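Putative uncharacterized protein (Trypanosoma brucei brucei, PDB 5KO4) is of unknown function but contains a bromodomain, a helical bundle fold that probably recognises acetylated lysine, as bromodomains of other proteins do. Local coordinates at residues M69-V72 with V73-Y77; R91-E94 with I95-D99. All coordinates share one frame; numbering follows the deposited sequence. Where two conformers were deposited one is given.

Each contact is one local run of helix, contact 1 on helix 62-80 and contact 2 on helix 85-104, which follows it in the chain and packs against it with the centres of the two contacts about 11 Å apart. Contact 1 is buried, near the centre of the chain, and joins helix-backbone bonds to contacts of aliphatic groups with an amide and carbonyl oxygens; contact 2 lies farther out, with a face of Ile93 and Met97 toward the bundle and Arg92 and Ile95 exposed. Two polar pairs join the helices: Arg70 NE forms a salt bridge with Glu98 OE2 at 2.8 Å, and Tyr77 OH lies 2.6 Å from Glu94 OE1, probably hydrogen-bonded. Beside them Met97 packs on Met69 and Val73.

Contact 1. Residues M69-V72 with V73-Y77; sequences MRLV and VQNCY
Leu71 and Asn75, one turn apart on helix 62-80, make the main side-chain contact: Leu71 CD1 meets Asn75 OD1 at 3.4 Å as the two chains cross obliquely. The Leu71 branch gets there because CG lies anti to the backbone N (chi1 179°), beside the carbonyl carbon. Asn75 CG sits 3.2 Å from Leu71 O, yet its ND2 is badly angled for that oxygen and donates instead to His43 O in a loop. A methyl-to-carbonyl contact follows at Val73, whose CG2, wedged between its own N and carbonyl carbon, lies 3.3 Å from Arg70 O. Backbone hydrogen bonds run from Gln74 N to Arg70 O, from Asn75 N to Leu71 O at 2.8 Å and from Cys76 N to Val72 O at 3.2 Å. Over the Tyr77 ring, Val73 O stands 3.1 Å above the plane at its centre. Gln74 NE2 bonds Asp78, and the backbone oxygen of Cys76 accepts from Asn80, which probably matches the acetyl-lysine-binding asparagine of related bromodomains. The buried Asn75 amide nitrogen is thus satisfied by His43 O, while Val72 packs on Trp47 and Ile50, so that this turn ties helix 47-55 and a loop to helix 62-80.

Contact 2. Residues R91-E94 with I95-D99; sequences RRIE and IAMED
From Arg91 to Glu98 the backbone is regular alpha-helix, with Ile95 N, Ala96 N, Met97 N and Glu98 N donating in turn to Arg91 O, Arg92 O, Ile93 O and Glu94 O; the bond from Met97 N to Ile93 O is the straightest, with 171° at the hydrogen. Ile95 CD1 lies over one face of the Arg92 guanidinium, offset toward its rim, 3.5 Å from NH1. Bends at chi2 and chi3 curl the arginine forward along the helix to reach it. On another flank, a water spans two acids one turn apart, donating to Glu94 OE2 at 2.6 Å and to Glu98 OE2 at 2.6 Å. Those carboxylate oxygens are 4.7 Å apart, and the water, with Arg70 as second partner of Glu98 and Tyr77 holding the other oxygen of Glu94, would be expected to ease their mutual repulsion. Glu98 CG also passes 3.2 Å from Glu94 O. On the buried side, Ile93 and Met97 both pack on Val18 of helix 8-21. One helix with an apolar stripe facing its bundle neighbours and a polar flank bonded to helix 62-80 is typical of the last helix of the left-handed four-helix bromodomain fold.

Contact 1. Residues M69-V72 with V73-Y77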
loop_
_atom_site.group_PDB
_atom_site.type_symbol
_atom_site.label_atom_id
_atom_site.label_comp_id
_atom_site.label_asym_id
_atom_site.label_seq_id
_atom_site.Cartn_x
_atom_site.Cartn_y
_atom_site.Cartn_z
ATOM N N MET A 69 2.240 -18.711 3.631
ATOM C CA MET A 69 2.684 -17.637 4.499
ATOM C C MET A 69 3.919 -16.957 3.942
ATOM O O MET A 69 3.984 -15.720 3.906
ATOM C CB MET A 69 2.985 -18.197 5.884
ATOM C CG MET A 69 1.746 -18.735 6.618
ATOM S SD MET A 69 0.659 -17.420 7.215
ATOM C CE MET A 69 1.593 -16.840 8.606
ATOM N N ARG A 70 4.882 -17.744 3.464
ATOM C CA ARG A 70 6.112 -17.205 2.884
ATOM C C ARG A 70 5.800 -16.432 1.606
ATOM O O ARG A 70 6.465 -15.450 1.288
ATOM C CB ARG A 70 7.110 -18.340 2.597
ATOM C CG ARG A 70 7.755 -18.895 3.848
ATOM C CD ARG A 70 8.605 -20.110 3.571
ATOM N NE ARG A 70 9.282 -20.563 4.785
ATOM C CZ ARG A 70 9.934 -21.716 4.905
ATOM N NH1 ARG A 70 10.008 -22.559 3.878
ATOM N NH2 ARG A 70 10.508 -22.041 6.054
ATOM N N LEU A 71 4.792 -16.869 0.864
ATOM C CA LEU A 71 4.415 -16.205 -0.385
ATOM C C LEU A 71 3.906 -14.762 -0.150
ATOM O O LEU A 71 4.195 -13.859 -0.943
ATOM C CB LEU A 71 3.333 -17.042 -1.059
ATOM C CG LEU A 71 2.764 -16.545 -2.359
ATOM C CD1 LEU A 71 3.866 -16.348 -3.412
ATOM C CD2 LEU A 71 1.699 -17.498 -2.848
ATOM N N VAL A 72 3.190 -14.527 0.952
ATOM C CA VAL A 72 2.693 -13.175 1.226
ATOM C C VAL A 72 3.865 -12.213 1.333
ATOM O O VAL A 72 3.862 -11.124 0.739
ATOM C CB VAL A 72 1.861 -13.131 2.522
ATOM C CG1 VAL A 72 1.444 -11.703 2.858
ATOM C CG2 VAL A 72 0.637 -14.025 2.422
ATOM N N VAL A 73 4.873 -12.605 2.102
ATOM C CA VAL A 73 5.993 -11.694 2.341
ATOM C C VAL A 73 6.908 -11.611 1.103
ATOM O O VAL A 73 7.350 -10.507 0.763
ATOM C CB VAL A 73 6.781 -12.018 3.642
ATOM C CG1 VAL A 73 5.862 -11.940 4.855
ATOM C CG2 VAL A 73 7.478 -13.375 3.584
ATOM N N GLN A 74 7.134 -12.721 0.382
ATOM C CA GLN A 74 7.941 -12.639 -0.828
ATOM C C GLN A 74 7.239 -11.783 -1.898
ATOM O O GLN A 74 7.901 -11.020 -2.605
ATOM C CB GLN A 74 8.267 -14.016 -1.385
ATOM C CG GLN A 74 9.330 -13.980 -2.496
ATOM C CD GLN A 74 10.622 -13.372 -2.004
ATOM O OE1 GLN A 74 11.174 -13.772 -0.961
ATOM N NE2 GLN A 74 11.156 -12.385 -2.731
ATOM N N ASN A 75 5.902 -11.842 -1.975
ATOM C CA ASN A 75 5.196 -10.977 -2.923
ATOM C C ASN A 75 5.391 -9.516 -2.561
ATOM O O ASN A 75 5.568 -8.679 -3.446
ATOM C CB ASN A 75 3.704 -11.300 -2.951
ATOM C CG ASN A 75 3.379 -12.559 -3.696
ATOM O OD1 ASN A 75 4.198 -13.103 -4.449
ATOM N ND2 ASN A 75 2.148 -13.033 -3.532
ATOM N N CYS A 76 5.427 -9.206 -1.273
ATOM C CA CYS A 76 5.703 -7.841 -0.848
ATOM C C CYS A 76 7.082 -7.408 -1.329
ATOM O O CYS A 76 7.232 -6.308 -1.866
ATOM C CB CYS A 76 5.594 -7.719 0.661
ATOM S SG CYS A 76 6.032 -6.083 1.298
ATOM N N TYR A 77 8.087 -8.261 -1.151
ATOM C CA TYR A 77 9.431 -7.884 -1.572
ATOM C C TYR A 77 9.483 -7.687 -3.062
ATOM O O TYR A 77 10.134 -6.755 -3.530
ATOM C CB TYR A 77 10.478 -8.919 -1.139
ATOM C CG TYR A 77 10.432 -9.328 0.324
ATOM C CD1 TYR A 77 9.965 -8.456 1.302
ATOM C CD2 TYR A 77 10.743 -10.625 0.711
ATOM C CE1 TYR A 77 9.842 -8.859 2.635
ATOM C CE2 TYR A 77 10.620 -11.037 2.036
ATOM C CZ TYR A 77 10.133 -10.160 2.986
ATOM O OH TYR A 77 9.984 -10.557 4.297
#

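Contact 2. Residues R91-E94 with I95-D99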
loop_
_atom_site.group_PDB
_atom_site.type_symbol
_atom_site.label_atom_id
_atom_site.label_comp_id
_atom_site.label_asym_id
_atom_site.label_seq_id
_atom_site.Cartn_x
_atom_site.Cartn_y
_atom_site.Cartn_z
ATOM N N ARG A 91 9.208 -8.063 6.556
ATOM C CA ARG A 91 10.391 -8.754 7.087
ATOM C C ARG A 91 10.215 -9.066 8.565
ATOM O O ARG A 91 10.584 -10.160 8.994
ATOM C CB ARG A 91 11.661 -7.914 6.888
ATOM C CG ARG A 91 12.206 -7.939 5.454
ATOM C CD ARG A 91 12.810 -9.241 5.086
ATOM N NE ARG A 91 14.109 -9.109 4.423
ATOM C CZ ARG A 91 14.292 -8.924 3.117
ATOM N NH1 ARG A 91 13.259 -8.687 2.319
ATOM N NH2 ARG A 91 15.511 -8.915 2.610
ATOM N N ARG A 92 9.663 -8.121 9.357
ATOM C CA ARG A 92 9.447 -8.415 10.781
ATOM C C ARG A 92 8.463 -9.577 10.927
ATOM O O ARG A 92 8.628 -10.420 11.805
ATOM C CB ARG A 92 8.911 -7.193 11.533
ATOM C CG ARG A 92 9.856 -5.998 11.598
ATOM C CD ARG A 92 11.309 -6.332 11.893
ATOM N NE ARG A 92 11.471 -7.062 13.162
ATOM C CZ ARG A 92 12.635 -7.495 13.629
ATOM N NH1 ARG A 92 13.758 -7.265 12.954
ATOM N NH2 ARG A 92 12.690 -8.154 14.784
ATOM N N ILE A 93 7.450 -9.634 10.061
ATOM C CA ILE A 93 6.476 -10.715 10.070
ATOM C C ILE A 93 7.143 -12.023 9.644
ATOM O O ILE A 93 6.886 -13.054 10.260
ATOM C CB ILE A 93 5.283 -10.332 9.163
ATOM C CG1 ILE A 93 4.439 -9.254 9.859
ATOM C CG2 ILE A 93 4.418 -11.570 8.817
ATOM C CD1 ILE A 93 3.426 -8.576 8.970
ATOM N N GLU A 94 8.017 -11.987 8.632
ATOM C CA GLU A 94 8.722 -13.177 8.189
ATOM C C GLU A 94 9.601 -13.718 9.317
ATOM O O GLU A 94 9.652 -14.925 9.548
ATOM C CB GLU A 94 9.584 -12.879 6.955
ATOM C CG GLU A 94 10.162 -14.148 6.351
ATOM C CD GLU A 94 11.076 -13.950 5.167
ATOM O OE1 GLU A 94 11.214 -12.801 4.706
ATOM O OE2 GLU A 94 11.711 -14.938 4.741
ATOM N N ILE A 95 10.296 -12.820 10.020
ATOM C CA ILE A 95 11.151 -13.200 11.131
ATOM C C ILE A 95 10.317 -13.894 12.178
ATOM O O ILE A 95 10.701 -14.953 12.662
ATOM C CB ILE A 95 11.871 -11.952 11.698
ATOM C CG1 ILE A 95 12.945 -11.474 10.716
ATOM C CG2 ILE A 95 12.487 -12.249 13.060
ATOM C CD1 ILE A 95 13.431 -10.128 10.945
ATOM N N ALA A 96 9.154 -13.329 12.509
ATOM C CA ALA A 96 8.279 -13.938 13.497
ATOM C C ALA A 96 7.793 -15.291 13.081
ATOM O O ALA A 96 7.888 -16.233 13.861
ATOM C CB ALA A 96 7.087 -13.044 13.771
ATOM N N MET A 97 7.230 -15.421 11.899
ATOM C CA MET A 97 6.684 -16.722 11.545
ATOM C C MET A 97 7.819 -17.783 11.394
ATOM O O MET A 97 7.628 -18.903 11.856
ATOM C CB MET A 97 5.803 -16.641 10.297
ATOM C CG MET A 97 6.534 -16.349 9.047
ATOM S SD MET A 97 5.440 -15.717 7.749
ATOM C CE MET A 97 6.416 -16.030 6.389
ATOM N N GLU A 98 9.021 -17.409 10.905
ATOM C CA GLU A 98 10.127 -18.382 10.825
ATOM C C GLU A 98 10.592 -18.812 12.236
ATOM O O GLU A 98 10.859 -19.995 12.464
ATOM C CB GLU A 98 11.308 -17.832 10.020
ATOM C CG GLU A 98 11.002 -17.622 8.543
ATOM C CD GLU A 98 10.576 -18.849 7.761
ATOM O OE1 GLU A 98 11.037 -19.964 8.090
ATOM O OE2 GLU A 98 9.785 -18.689 6.802
ATOM N N ASP A 99 10.585 -17.884 13.207
ATOM C CA ASP A 99 10.938 -18.229 14.588
ATOM C C ASP A 99 9.946 -19.212 15.184
ATOM O O ASP A 99 10.311 -19.985 16.074
ATOM C CB ASP A 99 10.939 -16.978 15.478
ATOM C CG ASP A 99 12.059 -15.986 15.246
ATOM O OD1 ASP A 99 13.045 -16.342 14.544
ATOM O OD2 ASP A 99 11.945 -14.846 15.738
HETATM O O HOH W 1 10.915 -17.387 4.821
#